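Local structure of putative regulator of transfer genes ArtA (3GXQ) at residues F35-V38 against S39-G42. The protein binds DNA through a ribbon-helix-helix motif and regulates the transmission (transfer) genes of a staphylococcal plasmid. Sequence-based numbering, arbitrary orientation.
Sequences FDNV and SQAG. With nucleotides of chain D.
Asn37 caps the start of helix 38-53 by accepting from the backbone of Gln40, a small-scale example of how a helix N-terminus can be closed by a side chain and by a bound anion together. The capping bond, Gln40 N to Asn37 OD1, measures 3.0 Å and is nearly straight at the hydrogen (161°), yet the donor stands well above the plane of the amide rather than on a lone pair. With CG anti to the backbone N (chi1 -176°), the Asn37 amide swings back over the first turn and rests on Gln40, Asn37 CG lying 3.6 Å from Gln40 CB. The extended Gln40 side chain crosses that of Asn37 at about a right angle, their amide planes 59° apart.

Regular helical bonding takes over at once: Ala41 N donates to Asn37 O at 3.1 Å, and Gly42 N donates to Val38 O at 2.8 Å.

Two further backbone donors of the turn, with the Ser39 hydroxyl and the Asn37 amide, point at DNA. In DT4 of chain D, OP1 accepts from Val38 N at 2.9 Å, while OP2 is gripped twice, by Ser39 N and by the hydroxyl OG of Ser39, the latter at 2.7 Å. Asn37 uses its amide's other end as well, ND2 donating to OP1 of DA3 of chain D at 3.2 Å, so one side chain spans helix cap and neighbouring phosphate. The DT4 phosphate, held by the backbone N atoms of Val38 and Ser39, would probably be further stabilised by the helix dipole.

Around this turn, Val38 packs on Ile27 of helix 20-33 and Leu14 of the second subunit, and Ala41 lies against Tyr29 and Ala30. Backbone anchoring of a DNA phosphate by the N-terminus of the second helix of the motif, here 38-53, is a hallmark of the ribbon-helix-helix fold.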
ATOM      1  N   PHE B  35      -4.308  14.331  -7.911  1.00 29.82           N
ATOM      2  CA  PHE B  35      -3.366  15.397  -8.220  1.00 29.01           C
ATOM      3  C   PHE B  35      -1.930  14.955  -8.002  1.00 26.20           C
ATOM      4  O   PHE B  35      -1.114  15.689  -7.449  1.00 23.62           O
ATOM      5  CB  PHE B  35      -3.688  16.633  -7.386  1.00 33.01           C
ATOM      6  CG  PHE B  35      -4.926  17.356  -7.848  1.00 37.66           C
ATOM      7  CD1 PHE B  35      -5.723  18.051  -6.946  1.00 40.67           C
ATOM      8  CD2 PHE B  35      -5.283  17.355  -9.195  1.00 39.59           C
ATOM      9  CE1 PHE B  35      -6.862  18.731  -7.377  1.00 42.92           C
ATOM     10  CE2 PHE B  35      -6.420  18.035  -9.638  1.00 42.76           C
ATOM     11  CZ  PHE B  35      -7.211  18.725  -8.728  1.00 42.56           C
ATOM     12  N   ASP B  36      -1.649  13.734  -8.452  1.00 23.56           N
ATOM     13  CA  ASP B  36      -0.327  13.136  -8.381  1.00 21.24           C
ATOM     14  C   ASP B  36       0.199  12.861  -6.976  1.00 19.78           C
ATOM     15  O   ASP B  36       1.378  12.613  -6.807  1.00 16.90           O
ATOM     16  CB  ASP B  36       0.668  13.999  -9.172  1.00 21.54           C
ATOM     17  CG  ASP B  36       1.692  13.163  -9.922  1.00 24.20           C
ATOM     18  OD1 ASP B  36       1.499  11.932  -9.983  1.00 27.35           O
ATOM     19  OD2 ASP B  36       2.675  13.718 -10.463  1.00 21.93           O
ATOM     20  N   ASN B  37      -0.671  12.904  -5.970  1.00 20.81           N
ATOM     21  CA  ASN B  37      -0.239  12.603  -4.599  1.00 22.64           C
ATOM     22  C   ASN B  37      -0.219  11.077  -4.472  1.00 23.06           C
ATOM     23  O   ASN B  37      -1.232  10.455  -4.154  1.00 23.21           O
ATOM     24  CB  ASN B  37      -1.199  13.185  -3.552  1.00 21.92           C
ATOM     25  CG  ASN B  37      -0.701  12.961  -2.133  1.00 24.42           C
ATOM     26  OD1 ASN B  37      -0.014  11.968  -1.867  1.00 25.54           O
ATOM     27  ND2 ASN B  37      -1.042  13.871  -1.213  1.00 21.35           N
ATOM     28  N   VAL B  38       0.937  10.489  -4.754  1.00 23.25           N
ATOM     29  CA  VAL B  38       1.114   9.041  -4.724  1.00 23.63           C
ATOM     30  C   VAL B  38       0.724   8.399  -3.404  1.00 24.18           C
ATOM     31  O   VAL B  38       0.090   7.346  -3.396  1.00 24.03           O
ATOM     32  CB  VAL B  38       2.570   8.653  -5.066  1.00 24.03           C
ATOM     33  CG1 VAL B  38       2.768   7.165  -4.913  1.00 21.02           C
ATOM     34  CG2 VAL B  38       2.885   9.092  -6.485  1.00 22.15           C
ATOM     35  N   SER B  39       1.108   9.025  -2.293  1.00 24.10           N
ATOM     36  CA  SER B  39       0.770   8.515  -0.962  1.00 24.36           C
ATOM     37  C   SER B  39      -0.749   8.385  -0.793  1.00 26.24           C
ATOM     38  O   SER B  39      -1.240   7.382  -0.261  1.00 26.81           O
ATOM     39  CB  SER B  39       1.311   9.453   0.131  1.00 22.42           C
ATOM     40  OG  SER B  39       2.732   9.497   0.139  1.00 22.86           O
ATOM     41  N   GLN B  40      -1.493   9.401  -1.231  1.00 27.33           N
ATOM     42  CA  GLN B  40      -2.947   9.380  -1.104  1.00 28.64           C
ATOM     43  C   GLN B  40      -3.574   8.310  -2.001  1.00 27.99           C
ATOM     44  O   GLN B  40      -4.559   7.686  -1.630  1.00 29.61           O
ATOM     45  CB  GLN B  40      -3.523  10.757  -1.434  1.00 31.96           C
ATOM     46  CG  GLN B  40      -5.046  10.831  -1.500  1.00 34.75           C
ATOM     47  CD  GLN B  40      -5.563  12.264  -1.529  1.00 40.89           C
ATOM     48  OE1 GLN B  40      -6.719  12.510  -1.887  1.00 43.01           O
ATOM     49  NE2 GLN B  40      -4.713  13.217  -1.136  1.00 42.25           N
ATOM     50  N   ALA B  41      -2.999   8.103  -3.180  1.00 26.99           N
ATOM     51  CA  ALA B  41      -3.493   7.094  -4.101  1.00 26.93           C
ATOM     52  C   ALA B  41      -3.234   5.720  -3.472  1.00 28.19           C
ATOM     53  O   ALA B  41      -4.096   4.848  -3.503  1.00 27.48           O
ATOM     54  CB  ALA B  41      -2.779   7.219  -5.452  1.00 25.02           C
ATOM     55  N   GLY B  42      -2.051   5.553  -2.883  1.00 25.88           N
ATOM     56  CA  GLY B  42      -1.705   4.305  -2.231  1.00 26.72           C
ATOM     57  C   GLY B  42      -2.652   3.948  -1.088  1.00 27.85           C
ATOM     58  O   GLY B  42      -2.967   2.782  -0.889  1.00 25.22           O
TER
ATOM     59  P    DT D   4       3.825  11.922  -2.854  1.00 26.12           P
ATOM     60  OP1  DT D   4       3.203  12.254  -4.147  1.00 23.80           O
ATOM     61  OP2  DT D   4       3.403  10.710  -2.120  1.00 29.34           O
ATOM     62  O5'  DT D   4       5.382  11.798  -3.098  1.00 30.20           O
ATOM     63  C5'  DT D   4       6.282  12.382  -2.184  1.00 33.93           C
ATOM     64  C4'  DT D   4       7.686  12.307  -2.718  1.00 35.98           C
ATOM     65  O4'  DT D   4       8.536  12.490  -1.567  1.00 38.45           O
ATOM     66  C3'  DT D   4       8.048  10.932  -3.272  1.00 41.00           C
ATOM     67  O3'  DT D   4       9.040  11.075  -4.303  1.00 46.06           O
ATOM     68  C2'  DT D   4       8.516  10.181  -2.038  1.00 39.16           C
ATOM     69  C1'  DT D   4       9.166  11.274  -1.209  1.00 37.77           C
ATOM     70  N1   DT D   4       9.069  11.128   0.259  1.00 36.38           N
ATOM     71  C2   DT D   4      10.081  11.691   1.004  1.00 36.55           C
ATOM     72  O2   DT D   4      11.006  12.306   0.508  1.00 36.96           O
ATOM     73  N3   DT D   4       9.971  11.510   2.358  1.00 36.52           N
ATOM     74  C4   DT D   4       8.974  10.850   3.032  1.00 34.39           C
ATOM     75  O4   DT D   4       9.025  10.772   4.257  1.00 34.15           O
ATOM     76  C5   DT D   4       7.922  10.289   2.189  1.00 33.47           C
ATOM     77  C7   DT D   4       6.781   9.564   2.832  1.00 28.63           C
ATOM     78  C6   DT D   4       8.025  10.455   0.862  1.00 34.14           C
ATOM     79  P    DA D   3       0.496  12.758   2.584  1.00 28.66           P
ATOM     80  OP1  DA D   3      -0.702  12.756   1.717  1.00 25.51           O
ATOM     81  OP2  DA D   3       0.842  11.560   3.365  1.00 30.22           O
ATOM     82  O5'  DA D   3       1.790  13.130   1.740  1.00 29.29           O
ATOM     83  C5'  DA D   3       1.885  14.392   1.104  1.00 29.46           C
ATOM     84  C4'  DA D   3       3.017  14.404   0.107  1.00 29.61           C
ATOM     85  O4'  DA D   3       4.260  14.713   0.789  1.00 30.28           O
ATOM     86  C3'  DA D   3       3.239  13.031  -0.535  1.00 29.21           C
ATOM     87  O3'  DA D   3       3.715  13.192  -1.875  1.00 27.58           O
ATOM     88  C2'  DA D   3       4.258  12.386   0.396  1.00 30.60           C
ATOM     89  C1'  DA D   3       5.118  13.581   0.779  1.00 32.07           C
ATOM     90  N9   DA D   3       5.843  13.528   2.051  1.00 36.41           N
ATOM     91  C8   DA D   3       5.504  12.866   3.201  1.00 37.30           C
ATOM     92  N7   DA D   3       6.384  13.000   4.167  1.00 38.65           N
ATOM     93  C5   DA D   3       7.367  13.809   3.619  1.00 40.52           C
ATOM     94  C6   DA D   3       8.579  14.326   4.138  1.00 42.33           C
ATOM     95  N6   DA D   3       9.026  14.086   5.378  1.00 41.36           N
ATOM     96  N1   DA D   3       9.326  15.105   3.326  1.00 41.84           N
ATOM     97  C2   DA D   3       8.884  15.344   2.084  1.00 40.96           C
ATOM     98  N3   DA D   3       7.770  14.919   1.486  1.00 40.73           N
ATOM     99  C4   DA D   3       7.046  14.146   2.316  1.00 38.67           C
TER